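Local coordinates for protein berberine bridge enzyme-like 28 (PDB 5D79) that is an FAD-dependent oxidoreductase of the berberine bridge enzyme family from the plant cell wall, involved in adaptation to salt stress, at residues E45-T51 with V79-V85; L116-Y121 with C521-S525; I202-V208 with G237-K243; F285-E291 with G396-P402. One frame throughout, in Å; residues are numbered along the deposited sequence.

Contact 1 of 4, residues E45-T51 with V79-V85; sequences EPKVIHT and VSIITPV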
# COMPACT_ATOMS: atom_id res chain seq x y z
N GLU A 45 14.96 -5.58 26.30
CA GLU A 45 15.44 -6.95 26.45
C GLU A 45 16.70 -7.25 25.63
O GLU A 45 16.86 -6.76 24.52
CB GLU A 45 14.33 -7.93 26.05
CG GLU A 45 14.47 -9.31 26.65
CD GLU A 45 13.21 -10.11 26.53
OE1 GLU A 45 13.18 -11.26 27.03
OE2 GLU A 45 12.24 -9.59 25.94
N PRO A 46 17.62 -8.05 26.20
CA PRO A 46 18.77 -8.52 25.42
C PRO A 46 18.37 -9.23 24.13
O PRO A 46 18.90 -8.90 23.08
CB PRO A 46 19.46 -9.49 26.39
CG PRO A 46 19.14 -8.94 27.74
CD PRO A 46 17.74 -8.39 27.63
N LYS A 47 17.44 -10.18 24.22
CA LYS A 47 17.12 -11.06 23.10
C LYS A 47 16.14 -10.48 22.08
O LYS A 47 15.51 -11.21 21.32
CB LYS A 47 16.58 -12.39 23.63
CG LYS A 47 15.53 -12.26 24.73
CD LYS A 47 15.33 -13.58 25.49
CE LYS A 47 16.52 -13.92 26.38
NZ LYS A 47 16.36 -15.24 27.08
N VAL A 48 16.01 -9.15 22.07
CA VAL A 48 15.25 -8.48 21.03
C VAL A 48 16.15 -7.47 20.30
O VAL A 48 15.69 -6.61 19.56
CB VAL A 48 13.99 -7.77 21.60
CG1 VAL A 48 13.12 -8.76 22.38
CG2 VAL A 48 14.38 -6.57 22.47
N ILE A 49 17.45 -7.61 20.54
CA ILE A 49 18.48 -6.81 19.89
C ILE A 49 19.40 -7.71 19.08
O ILE A 49 20.20 -8.46 19.64
CB ILE A 49 19.29 -6.02 20.92
CG1 ILE A 49 18.36 -5.23 21.84
CG2 ILE A 49 20.32 -5.13 20.23
CD1 ILE A 49 19.06 -4.51 22.98
N HIS A 50 19.30 -7.63 17.75
CA HIS A 50 20.04 -8.53 16.86
C HIS A 50 21.13 -7.81 16.06
O HIS A 50 20.88 -6.76 15.47
CB HIS A 50 19.08 -9.23 15.88
CG HIS A 50 17.80 -9.69 16.50
ND1 HIS A 50 17.58 -11.01 16.86
CD2 HIS A 50 16.66 -9.02 16.81
CE1 HIS A 50 16.36 -11.12 17.37
NE2 HIS A 50 15.79 -9.93 17.35
N THR A 51 22.32 -8.38 16.01
CA THR A 51 23.34 -7.89 15.09
C THR A 51 23.95 -9.06 14.30
O THR A 51 23.57 -10.21 14.49
CB THR A 51 24.42 -7.12 15.83
OG1 THR A 51 25.60 -7.05 15.02
CG2 THR A 51 24.73 -7.81 17.12
N VAL A 79 23.23 -2.66 10.56
CA VAL A 79 24.23 -3.11 11.52
C VAL A 79 23.52 -3.64 12.78
O VAL A 79 24.13 -4.29 13.64
CB VAL A 79 25.22 -1.97 11.83
CG1 VAL A 79 24.54 -0.86 12.61
CG2 VAL A 79 26.46 -2.48 12.53
N SER A 80 22.21 -3.38 12.86
CA SER A 80 21.38 -3.95 13.92
C SER A 80 19.87 -3.95 13.58
O SER A 80 19.38 -3.07 12.87
CB SER A 80 21.62 -3.22 15.26
OG SER A 80 21.43 -1.82 15.15
N ILE A 81 19.17 -4.97 14.08
CA ILE A 81 17.72 -5.04 14.04
C ILE A 81 17.18 -5.18 15.45
O ILE A 81 17.68 -5.98 16.22
CB ILE A 81 17.22 -6.23 13.19
CG1 ILE A 81 17.75 -6.14 11.76
CG2 ILE A 81 15.69 -6.31 13.20
CD1 ILE A 81 17.58 -7.41 10.96
N ILE A 82 16.17 -4.40 15.79
CA ILE A 82 15.53 -4.51 17.09
C ILE A 82 14.06 -4.90 16.89
O ILE A 82 13.33 -4.27 16.12
CB ILE A 82 15.64 -3.19 17.90
CG1 ILE A 82 17.09 -2.69 17.96
CG2 ILE A 82 15.10 -3.37 19.30
CD1 ILE A 82 17.46 -1.68 16.87
N THR A 83 13.64 -5.97 17.57
CA THR A 83 12.24 -6.41 17.53
C THR A 83 11.58 -6.12 18.87
O THR A 83 11.49 -6.99 19.73
CB THR A 83 12.10 -7.95 17.19
OG1 THR A 83 12.63 -8.77 18.24
CG2 THR A 83 12.80 -8.29 15.88
N PRO A 84 11.12 -4.87 19.06
CA PRO A 84 10.51 -4.42 20.32
C PRO A 84 9.31 -5.28 20.73
O PRO A 84 8.63 -5.82 19.87
CB PRO A 84 10.07 -2.99 20.00
CG PRO A 84 9.94 -2.95 18.49
CD PRO A 84 11.03 -3.84 18.01
N VAL A 85 9.06 -5.39 22.04
CA VAL A 85 7.91 -6.15 22.53
C VAL A 85 6.97 -5.28 23.37
O VAL A 85 5.84 -5.67 23.64
CB VAL A 85 8.35 -7.38 23.36
CG1 VAL A 85 9.15 -8.35 22.49
CG2 VAL A 85 9.15 -6.94 24.59
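The side chain of His50 lies alongside those of Ile81 and Thr83 on the facing segment: His50 CB is 4.4 Å from Ile81 CB, and the ring edge turns to Thr83, with His50 NE2 3.5 Å from Thr83 OG1 in a weak hydrogen bond. The two backbones run antiparallel. His50 and Ile81 form a hydrogen-bonded pair, His50 N donating to Ile81 O and Ile81 N to His50 O, both at 2.8 Å; Ile49 and Ile82 make the neighbouring non-hydrogen-bonded pair, with side chains on the opposite face. One step on, Thr83 N donates to Val48 O at 2.9 Å, and that same carbonyl also takes a CA-H...O contact from Ile82 CA at 3.2 Å. This is the edge of the small mixed sheet of the FAD-binding PCMH-type domain, with 49-50 as an outermost strand and 80-82 between it and strand 125-129. Ile60 of helix 58-63 covers the face carrying His50 and Ile81, while Leu35 of helix 29-36 meets Ile49 and Ile82 on the other. Beyond the Val48-Thr83 bond, Val48 CG1 packs on Val85 CG1 at 4.0 Å. Upstream, Ile49 N bonds back to Pro46 O at 3.2 Å, a turn leading into the strand. At the far end Thr51 OG1 makes a weak hydrogen bond of 3.4 Å to Val79 O, while Thr51 N is held by Asp54.

Contact 2 of 4, residues L116-Y121 with C521-S525; sequences LSYIAY and CDEQS. With FAD (flavin-adenine dinucleotide), chain E.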
# COMPACT_ATOMS: atom_id res chain seq x y z
N LEU A 116 12.44 0.30 1.39
CA LEU A 116 13.00 1.38 2.20
C LEU A 116 12.74 1.25 3.69
O LEU A 116 13.15 2.11 4.47
CB LEU A 116 12.45 2.74 1.74
CG LEU A 116 12.88 3.20 0.36
CD1 LEU A 116 12.52 4.66 0.18
CD2 LEU A 116 14.38 2.97 0.15
N SER A 117 12.05 0.18 4.09
CA SER A 117 11.80 -0.12 5.50
C SER A 117 12.93 -0.97 6.11
O SER A 117 13.07 -1.06 7.34
CB SER A 117 10.46 -0.84 5.66
OG SER A 117 10.38 -1.95 4.79
N TYR A 118 13.72 -1.59 5.25
CA TYR A 118 14.84 -2.40 5.70
C TYR A 118 16.09 -2.09 4.89
O TYR A 118 17.10 -2.77 5.02
CB TYR A 118 14.51 -3.90 5.62
CG TYR A 118 14.03 -4.34 4.26
CD1 TYR A 118 12.69 -4.23 3.92
CD2 TYR A 118 14.91 -4.86 3.32
CE1 TYR A 118 12.24 -4.62 2.67
CE2 TYR A 118 14.47 -5.25 2.07
CZ TYR A 118 13.13 -5.13 1.75
OH TYR A 118 12.67 -5.52 0.51
N ILE A 119 16.03 -1.06 4.05
CA ILE A 119 17.20 -0.55 3.35
C ILE A 119 17.35 0.95 3.50
O ILE A 119 16.42 1.70 3.24
CB ILE A 119 17.16 -0.83 1.83
CG1 ILE A 119 16.82 -2.29 1.53
CG2 ILE A 119 18.49 -0.41 1.18
CD1 ILE A 119 16.66 -2.55 0.05
N ALA A 120 18.54 1.38 3.90
CA ALA A 120 18.94 2.78 3.80
C ALA A 120 20.17 2.85 2.91
O ALA A 120 21.05 1.99 3.00
CB ALA A 120 19.23 3.37 5.18
N TYR A 121 20.24 3.86 2.05
CA TYR A 121 21.37 3.96 1.13
C TYR A 121 22.40 5.00 1.58
O TYR A 121 22.05 6.05 2.10
CB TYR A 121 20.87 4.27 -0.28
CG TYR A 121 20.10 3.13 -0.91
CD1 TYR A 121 20.76 2.02 -1.40
CD2 TYR A 121 18.71 3.16 -1.01
CE1 TYR A 121 20.07 0.97 -1.98
CE2 TYR A 121 18.01 2.12 -1.58
CZ TYR A 121 18.70 1.03 -2.07
OH TYR A 121 18.02 -0.03 -2.65
N CYS A 521 13.88 10.22 8.39
CA CYS A 521 14.12 10.52 6.99
C CYS A 521 14.54 9.27 6.21
O CYS A 521 15.26 8.42 6.72
CB CYS A 521 15.20 11.61 6.85
SG CYS A 521 16.94 11.12 7.18
N ASP A 522 14.06 9.17 4.97
CA ASP A 522 14.57 8.19 4.01
C ASP A 522 14.87 8.89 2.70
O ASP A 522 15.01 10.12 2.66
CB ASP A 522 13.58 7.02 3.80
CG ASP A 522 12.15 7.46 3.57
OD1 ASP A 522 11.90 8.47 2.91
OD2 ASP A 522 11.24 6.76 4.05
N GLU A 523 14.96 8.13 1.61
CA GLU A 523 15.36 8.69 0.32
C GLU A 523 14.28 9.56 -0.38
O GLU A 523 14.59 10.25 -1.36
CB GLU A 523 15.79 7.55 -0.60
CG GLU A 523 17.13 6.89 -0.21
CD GLU A 523 17.06 6.00 1.03
OE1 GLU A 523 15.94 5.58 1.41
OE2 GLU A 523 18.12 5.73 1.63
N GLN A 524 13.05 9.53 0.13
CA GLN A 524 11.95 10.31 -0.43
C GLN A 524 11.09 11.02 0.65
O GLN A 524 9.98 11.49 0.38
CB GLN A 524 11.04 9.42 -1.29
CG GLN A 524 11.47 9.26 -2.73
CD GLN A 524 10.41 8.57 -3.59
OE1 GLN A 524 9.50 7.92 -3.06
NE2 GLN A 524 10.51 8.74 -4.91
N SER A 525 11.61 11.11 1.87
CA SER A 525 10.83 11.65 2.98
C SER A 525 10.48 13.14 2.78
O SER A 525 11.12 13.85 2.00
CB SER A 525 11.57 11.45 4.31
OG SER A 525 12.83 12.09 4.30
PA FAD E . 6.77 -1.77 5.17
O1A FAD E . 7.92 -1.99 4.22
O2A FAD E . 6.97 -2.47 6.50
O5B FAD E . 6.52 -0.19 5.35
C5B FAD E . 6.48 0.69 4.23
C4B FAD E . 6.79 2.14 4.61
O4B FAD E . 6.03 2.51 5.74
C3B FAD E . 8.26 2.32 4.96
O3B FAD E . 8.74 3.58 4.53
C2B FAD E . 8.26 2.22 6.47
O2B FAD E . 9.33 2.93 7.06
C1B FAD E . 6.88 2.76 6.85
N9A FAD E . 6.32 2.17 8.09
C8A FAD E . 5.91 0.88 8.33
N7A FAD E . 5.44 0.81 9.60
C5A FAD E . 5.53 2.03 10.17
C6A FAD E . 5.20 2.53 11.43
N6A FAD E . 4.46 1.82 12.27
N1A FAD E . 5.42 3.86 11.72
C2A FAD E . 5.95 4.70 10.76
N3A FAD E . 6.28 4.20 9.52
C4A FAD E . 6.07 2.89 9.22
N1 FAD E . -1.43 -0.95 -1.44
C2 FAD E . -2.74 -0.58 -1.70
O2 FAD E . -3.25 0.38 -1.11
N3 FAD E . -3.48 -1.31 -2.61
C4 FAD E . -2.94 -2.40 -3.27
O4 FAD E . -3.66 -3.09 -3.99
C4X FAD E . -1.63 -2.79 -2.99
N5 FAD E . -1.09 -3.95 -3.53
C5X FAD E . 0.08 -4.46 -3.00
C6 FAD E . 0.52 -5.74 -3.33
C7 FAD E . 1.71 -6.25 -2.80
C7M FAD E . 2.18 -7.62 -3.18
C8 FAD E . 2.45 -5.49 -1.89
C8M FAD E . 3.74 -5.99 -1.32
C9 FAD E . 2.01 -4.21 -1.56
C9A FAD E . 0.86 -3.67 -2.15
N10 FAD E . 0.44 -2.39 -1.85
C10 FAD E . -0.89 -2.06 -2.04
C1' FAD E . 1.39 -1.39 -1.26
C2' FAD E . 1.40 -1.40 0.26
O2' FAD E . 0.15 -0.93 0.73
C3' FAD E . 2.54 -0.49 0.71
O3' FAD E . 3.76 -1.08 0.31
C4' FAD E . 2.59 -0.34 2.21
O4' FAD E . 3.26 0.85 2.55
C5' FAD E . 3.40 -1.47 2.80
O5' FAD E . 3.15 -1.52 4.19
P FAD E . 3.98 -2.60 5.05
O1P FAD E . 3.82 -2.32 6.52
O2P FAD E . 3.56 -4.00 4.71
O3P FAD E . 5.45 -2.33 4.43
O HOH W 1 11.23 4.00 5.06
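One direct hydrogen bond ties a loop of the FAD-binding PCMH-type region to one in the C-terminal berberine-like region beside the FAD: Tyr121 N donates to Glu523 OE2 at 2.9 Å. The same carboxylate forms a salt bridge with Arg105, whose guanidinium also bonds Leu116 O. A second link runs through water, which donates to Leu116 O at 2.8 Å and to Asp522 OD2 at 2.9 Å and also bonds FAD O3B at 2.6 Å and FAD O2B at 3.0 Å, the adenosine ribose hydroxyls. Asp522 OD2 is held directly by Ser234, while Asp522 OD1 accepts from Gln524 N at 3.2 Å, an Asx turn. Ser117 OG donates to FAD O1A at 2.5 Å. Leu116 fills the space between the loops by van der Waals contact, Leu116 CD2 lying 3.3 Å from Glu523 OE1 and Leu116 CD1 4.4 Å from Asp522 CG. The 116-121 loop runs between strands 103-107 and 125-129; the 521-525 loop follows helix 504-514, its Gln524 carbonyl bonded to Trp495 of helix 488-500.

Contact 3 of 4, residues I202-V208 with G237-K243; sequences IIDALVV and GVILSWK. With FAD (flavin-adenine dinucleotide), chain E.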
# COMPACT_ATOMS: atom_id res chain seq x y z
N ILE A 202 -9.67 6.09 10.35
CA ILE A 202 -8.88 5.99 11.56
C ILE A 202 -9.20 7.17 12.47
O ILE A 202 -9.19 8.32 12.04
CB ILE A 202 -7.39 5.93 11.23
CG1 ILE A 202 -7.09 4.59 10.55
CG2 ILE A 202 -6.56 6.16 12.49
CD1 ILE A 202 -5.85 4.57 9.71
N ILE A 203 -9.52 6.88 13.73
CA ILE A 203 -10.08 7.89 14.61
C ILE A 203 -9.19 8.27 15.80
O ILE A 203 -9.50 9.20 16.54
CB ILE A 203 -11.45 7.42 15.13
CG1 ILE A 203 -11.34 6.02 15.72
CG2 ILE A 203 -12.49 7.43 14.01
CD1 ILE A 203 -12.60 5.57 16.44
N ASP A 204 -8.10 7.54 15.98
CA ASP A 204 -7.09 7.84 17.01
C ASP A 204 -5.87 6.98 16.68
O ASP A 204 -5.96 6.08 15.86
CB ASP A 204 -7.61 7.55 18.44
CG ASP A 204 -6.77 8.22 19.54
OD1 ASP A 204 -5.57 8.50 19.32
OD2 ASP A 204 -7.30 8.46 20.64
N ALA A 205 -4.74 7.27 17.32
CA ALA A 205 -3.51 6.55 17.02
C ALA A 205 -2.50 6.81 18.09
O ALA A 205 -2.59 7.79 18.80
CB ALA A 205 -2.97 6.96 15.66
N LEU A 206 -1.52 5.93 18.20
CA LEU A 206 -0.39 6.16 19.09
C LEU A 206 0.86 6.30 18.24
O LEU A 206 1.11 5.46 17.37
CB LEU A 206 -0.21 5.01 20.09
CG LEU A 206 -1.36 4.68 21.04
CD1 LEU A 206 -1.06 3.40 21.79
CD2 LEU A 206 -1.60 5.82 21.99
N VAL A 207 1.64 7.35 18.47
CA VAL A 207 2.89 7.52 17.75
C VAL A 207 4.04 7.91 18.71
O VAL A 207 3.83 8.66 19.67
CB VAL A 207 2.72 8.56 16.60
CG1 VAL A 207 2.35 9.92 17.15
CG2 VAL A 207 3.98 8.66 15.73
N VAL A 208 5.23 7.38 18.47
CA VAL A 208 6.42 7.86 19.17
C VAL A 208 7.11 8.91 18.30
O VAL A 208 7.48 8.62 17.16
CB VAL A 208 7.40 6.73 19.51
CG1 VAL A 208 8.75 7.29 20.01
CG2 VAL A 208 6.79 5.78 20.54
N GLY A 237 7.45 9.71 12.44
CA GLY A 237 7.66 9.04 13.72
C GLY A 237 7.57 7.53 13.65
O GLY A 237 7.66 6.94 12.57
N VAL A 238 7.42 6.89 14.81
CA VAL A 238 7.09 5.47 14.84
C VAL A 238 5.68 5.28 15.35
O VAL A 238 5.41 5.42 16.54
CB VAL A 238 8.04 4.65 15.73
CG1 VAL A 238 7.71 3.16 15.60
CG2 VAL A 238 9.49 4.91 15.35
N ILE A 239 4.77 4.96 14.43
CA ILE A 239 3.38 4.75 14.78
C ILE A 239 3.23 3.40 15.46
O ILE A 239 3.62 2.36 14.90
CB ILE A 239 2.46 4.84 13.53
CG1 ILE A 239 2.82 6.08 12.71
CG2 ILE A 239 1.00 4.90 13.95
CD1 ILE A 239 2.31 6.06 11.31
N LEU A 240 2.68 3.41 16.68
CA LEU A 240 2.60 2.21 17.49
C LEU A 240 1.29 1.46 17.29
O LEU A 240 1.25 0.22 17.34
CB LEU A 240 2.78 2.56 18.96
CG LEU A 240 4.15 3.05 19.40
CD1 LEU A 240 4.13 3.34 20.89
CD2 LEU A 240 5.25 2.05 19.06
N SER A 241 0.22 2.22 17.06
CA SER A 241 -1.10 1.62 17.00
C SER A 241 -2.11 2.50 16.25
O SER A 241 -1.96 3.72 16.22
CB SER A 241 -1.59 1.34 18.43
OG SER A 241 -2.61 0.38 18.43
N TRP A 242 -3.10 1.87 15.63
CA TRP A 242 -4.21 2.59 14.99
C TRP A 242 -5.48 2.33 15.78
O TRP A 242 -5.71 1.20 16.23
CB TRP A 242 -4.45 2.14 13.55
CG TRP A 242 -3.33 2.27 12.58
CD1 TRP A 242 -2.67 1.25 11.96
CD2 TRP A 242 -2.76 3.48 12.07
NE1 TRP A 242 -1.70 1.75 11.12
CE2 TRP A 242 -1.74 3.12 11.17
CE3 TRP A 242 -3.00 4.84 12.31
CZ2 TRP A 242 -0.97 4.07 10.49
CZ3 TRP A 242 -2.23 5.78 11.64
CH2 TRP A 242 -1.22 5.39 10.74
N LYS A 243 -6.32 3.35 15.94
CA LYS A 243 -7.68 3.10 16.39
C LYS A 243 -8.60 3.20 15.19
O LYS A 243 -8.83 4.28 14.66
CB LYS A 243 -8.13 4.08 17.49
CG LYS A 243 -9.44 3.63 18.16
CD LYS A 243 -9.81 4.49 19.35
CE LYS A 243 -11.17 4.06 19.90
NZ LYS A 243 -11.39 4.57 21.29
PA FAD E . 6.77 -1.77 5.17
O1A FAD E . 7.92 -1.99 4.22
O2A FAD E . 6.97 -2.47 6.50
O5B FAD E . 6.52 -0.19 5.35
C5B FAD E . 6.48 0.69 4.23
C4B FAD E . 6.79 2.14 4.61
O4B FAD E . 6.03 2.51 5.74
C3B FAD E . 8.26 2.32 4.96
O3B FAD E . 8.74 3.58 4.53
C2B FAD E . 8.26 2.22 6.47
O2B FAD E . 9.33 2.93 7.06
C1B FAD E . 6.88 2.76 6.85
N9A FAD E . 6.32 2.17 8.09
C8A FAD E . 5.91 0.88 8.33
N7A FAD E . 5.44 0.81 9.60
C5A FAD E . 5.53 2.03 10.17
C6A FAD E . 5.20 2.53 11.43
N6A FAD E . 4.46 1.82 12.27
N1A FAD E . 5.42 3.86 11.72
C2A FAD E . 5.95 4.70 10.76
N3A FAD E . 6.28 4.20 9.52
C4A FAD E . 6.07 2.89 9.22
N1 FAD E . -1.43 -0.95 -1.44
C2 FAD E . -2.74 -0.58 -1.70
O2 FAD E . -3.25 0.38 -1.11
N3 FAD E . -3.48 -1.31 -2.61
C4 FAD E . -2.94 -2.40 -3.27
O4 FAD E . -3.66 -3.09 -3.99
C4X FAD E . -1.63 -2.79 -2.99
N5 FAD E . -1.09 -3.95 -3.53
C5X FAD E . 0.08 -4.46 -3.00
C6 FAD E . 0.52 -5.74 -3.33
C7 FAD E . 1.71 -6.25 -2.80
C7M FAD E . 2.18 -7.62 -3.18
C8 FAD E . 2.45 -5.49 -1.89
C8M FAD E . 3.74 -5.99 -1.32
C9 FAD E . 2.01 -4.21 -1.56
C9A FAD E . 0.86 -3.67 -2.15
N10 FAD E . 0.44 -2.39 -1.85
C10 FAD E . -0.89 -2.06 -2.04
C1' FAD E . 1.39 -1.39 -1.26
C2' FAD E . 1.40 -1.40 0.26
O2' FAD E . 0.15 -0.93 0.73
C3' FAD E . 2.54 -0.49 0.71
O3' FAD E . 3.76 -1.08 0.31
C4' FAD E . 2.59 -0.34 2.21
O4' FAD E . 3.26 0.85 2.55
C5' FAD E . 3.40 -1.47 2.80
O5' FAD E . 3.15 -1.52 4.19
P FAD E . 3.98 -2.60 5.05
O1P FAD E . 3.82 -2.32 6.52
O2P FAD E . 3.56 -4.00 4.71
O3P FAD E . 5.45 -2.33 4.43
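Gly237 opens the segment with phi 154°, a backbone shape that calls for glycine; a CB here would also clash with Val208 O and Val207 CG2. Val238 pairs with Val208 through two hydrogen bonds, Val208 N to Val238 O at 2.8 Å and Val238 N to Val208 O at 2.9 Å, its side chain covered by Val90 and Ile94 of helix 87-100. Ile239 uses its backbone to read the adenine: Ile239 N donates to FAD N1A at 3.0 Å and FAD N6A to Ile239 O at 2.8 Å. Next comes a classic beta bulge in these antiparallel strands of the PCMH-type FAD-binding domain: Leu240 and Ser241 both face Leu206, whose O accepts from Leu240 N at 2.7 Å and, weakly, from Ser241 N at 3.4 Å. Ser241 O takes Leu206 N at 3.0 Å. Trp242 then presents a ring face to Ile202 CD1, a CH-pi contact 4.2 Å from the six-membered ring centroid, while its NE1 bonds Val179. Lys243 N donates to Asp204 O at 2.8 Å, and Lys243 O accepts from Ile203 N at 2.8 Å.

Contact 4 of 4, residues F285-E291 with G396-P402; sequences FIRTTLE and GKIILTP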
# COMPACT_ATOMS: atom_id res chain seq x y z
N PHE A 285 -18.20 -2.05 -6.99
CA PHE A 285 -16.78 -1.96 -7.28
C PHE A 285 -16.46 -2.81 -8.49
O PHE A 285 -16.66 -4.01 -8.44
CB PHE A 285 -15.96 -2.43 -6.07
CG PHE A 285 -14.47 -2.49 -6.32
CD1 PHE A 285 -13.68 -1.36 -6.19
CD2 PHE A 285 -13.86 -3.69 -6.68
CE1 PHE A 285 -12.31 -1.42 -6.42
CE2 PHE A 285 -12.49 -3.75 -6.91
CZ PHE A 285 -11.72 -2.62 -6.77
N ILE A 286 -15.96 -2.19 -9.56
CA ILE A 286 -15.60 -2.93 -10.77
C ILE A 286 -14.16 -2.64 -11.23
O ILE A 286 -13.86 -1.56 -11.75
CB ILE A 286 -16.55 -2.63 -11.95
CG1 ILE A 286 -17.94 -2.21 -11.48
CG2 ILE A 286 -16.65 -3.82 -12.91
CD1 ILE A 286 -18.77 -1.70 -12.61
N ARG A 287 -13.29 -3.62 -11.05
CA ARG A 287 -11.89 -3.53 -11.44
C ARG A 287 -11.59 -4.26 -12.77
O ARG A 287 -12.21 -5.27 -13.10
CB ARG A 287 -11.00 -4.09 -10.32
CG ARG A 287 -9.63 -4.62 -10.76
CD ARG A 287 -8.70 -4.91 -9.58
NE ARG A 287 -8.42 -3.70 -8.79
CZ ARG A 287 -7.80 -3.71 -7.61
NH1 ARG A 287 -7.40 -4.86 -7.08
NH2 ARG A 287 -7.60 -2.57 -6.96
N THR A 288 -10.66 -3.71 -13.55
CA THR A 288 -10.22 -4.32 -14.78
C THR A 288 -8.74 -4.64 -14.67
O THR A 288 -7.92 -3.77 -14.36
CB THR A 288 -10.47 -3.39 -16.00
OG1 THR A 288 -11.88 -3.16 -16.17
CG2 THR A 288 -9.90 -3.99 -17.28
N THR A 289 -8.39 -5.90 -14.88
CA THR A 289 -6.98 -6.27 -14.88
C THR A 289 -6.60 -6.87 -16.22
O THR A 289 -7.20 -7.82 -16.70
CB THR A 289 -6.66 -7.28 -13.77
OG1 THR A 289 -7.22 -6.83 -12.53
CG2 THR A 289 -5.14 -7.47 -13.65
N LEU A 290 -5.58 -6.29 -16.82
CA LEU A 290 -5.00 -6.86 -18.01
C LEU A 290 -3.77 -7.67 -17.62
O LEU A 290 -2.88 -7.17 -16.94
CB LEU A 290 -4.63 -5.75 -18.98
CG LEU A 290 -5.78 -4.81 -19.32
CD1 LEU A 290 -5.32 -3.86 -20.41
CD2 LEU A 290 -6.95 -5.61 -19.80
N GLU A 291 -3.74 -8.93 -18.05
CA GLU A 291 -2.69 -9.85 -17.62
C GLU A 291 -2.75 -11.14 -18.44
O GLU A 291 -3.65 -11.30 -19.26
CB GLU A 291 -2.84 -10.19 -16.14
CG GLU A 291 -4.12 -10.93 -15.88
CD GLU A 291 -4.28 -11.31 -14.44
OE1 GLU A 291 -3.42 -10.94 -13.63
OE2 GLU A 291 -5.29 -11.97 -14.14
N GLY A 396 3.38 -10.07 -15.58
CA GLY A 396 3.07 -8.66 -15.40
C GLY A 396 1.59 -8.35 -15.44
O GLY A 396 0.79 -9.12 -15.97
N LYS A 397 1.22 -7.21 -14.87
CA LYS A 397 -0.17 -6.80 -14.77
C LYS A 397 -0.34 -5.30 -15.04
O LYS A 397 0.52 -4.49 -14.69
CB LYS A 397 -0.73 -7.14 -13.37
CG LYS A 397 -0.46 -8.55 -12.90
CD LYS A 397 -1.28 -8.93 -11.67
CE LYS A 397 -1.12 -10.42 -11.39
NZ LYS A 397 -1.99 -10.93 -10.30
N ILE A 398 -1.45 -4.94 -15.68
CA ILE A 398 -1.91 -3.55 -15.67
C ILE A 398 -3.30 -3.54 -15.05
O ILE A 398 -4.24 -4.14 -15.57
CB ILE A 398 -1.89 -2.94 -17.07
CG1 ILE A 398 -0.43 -2.74 -17.49
CG2 ILE A 398 -2.62 -1.61 -17.11
CD1 ILE A 398 -0.25 -2.47 -18.96
N ILE A 399 -3.41 -2.89 -13.89
CA ILE A 399 -4.59 -3.00 -13.05
C ILE A 399 -5.31 -1.66 -12.96
O ILE A 399 -4.73 -0.68 -12.52
CB ILE A 399 -4.22 -3.48 -11.62
CG1 ILE A 399 -3.27 -4.68 -11.67
CG2 ILE A 399 -5.48 -3.87 -10.84
CD1 ILE A 399 -2.43 -4.85 -10.41
N LEU A 400 -6.58 -1.64 -13.36
CA LEU A 400 -7.35 -0.41 -13.35
C LEU A 400 -8.37 -0.44 -12.21
O LEU A 400 -9.29 -1.26 -12.19
CB LEU A 400 -8.06 -0.19 -14.71
CG LEU A 400 -7.24 0.28 -15.92
CD1 LEU A 400 -6.22 -0.76 -16.35
CD2 LEU A 400 -8.15 0.60 -17.07
N THR A 401 -8.18 0.47 -11.25
CA THR A 401 -8.97 0.53 -10.03
C THR A 401 -9.86 1.77 -10.02
O THR A 401 -9.36 2.89 -9.99
CB THR A 401 -8.05 0.53 -8.80
OG1 THR A 401 -7.33 -0.71 -8.78
CG2 THR A 401 -8.84 0.65 -7.52
N PRO A 402 -11.19 1.58 -10.01
CA PRO A 402 -12.10 2.71 -10.15
C PRO A 402 -12.17 3.59 -8.89
O PRO A 402 -12.28 3.08 -7.78
CB PRO A 402 -13.45 2.03 -10.41
CG PRO A 402 -13.35 0.75 -9.61
CD PRO A 402 -11.90 0.32 -9.71
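Arg287 makes the short side-chain bond here: Arg287 NH2 donates to Thr401 OG1 at 2.6 Å, and a weak bond from Arg287 NE reaches the same Thr401 OG1 at 3.2 Å. The backbones are joined by two hydrogen-bonded antiparallel pairs. Thr288 N meets Leu400 O at 3.1 Å and Leu400 N meets Thr288 O at 2.7 Å; Leu290 N bonds Ile398 O at 2.8 Å and Ile398 N bonds Leu290 O at 2.9 Å. Near the other end, Glu291 OE1 and Lys397 NZ form a long salt bridge of 3.6 Å. Ile399 CG2 lies over a face of the Arg287 guanidinium, 3.6 Å from Arg287 NE. Phe285 CE1 packs on Pro402 CD at 3.7 Å. Trp273 of helix 263-276 covers Thr288, Leu400 and Pro402, while Ile270 meets Leu290. These are central strands of the seven-stranded antiparallel sheet, flanked by 298-306 and 425-434. The face under the helix is mostly apolar, with Thr288 among Leu290, Ile398 and Leu400; the other is mainly polar, with Ile399 among Arg287, Thr289, Glu291, Lys397 and Thr401, so the sheet packs its apolar face on the helix and turns the polar one, its Arg287 side chain about 5 Å from the FAD, toward the cofactor.

The extended FAD relates three of these contacts. Contact 3 bonds its adenine edge and contact 2 holds its ribose, through water, and its diphosphate; their centres are 20 Å apart, yet the nearest atoms are about 8 Å apart and the cofactor bridges them. Contact 4 lies in a separate sheet, its centre 29 Å from that of contact 2 and 32 Å from that of contact 3, and approaches the FAD through Arg287. Contact 1 touches neither cofactor nor other contacts, Ile81 being about 12 Å from the FAD, and sits 40 Å, centre to centre, from contact 4. Contact 2 joins residues 400 apart in sequence, with contacts 3 and 4 between them.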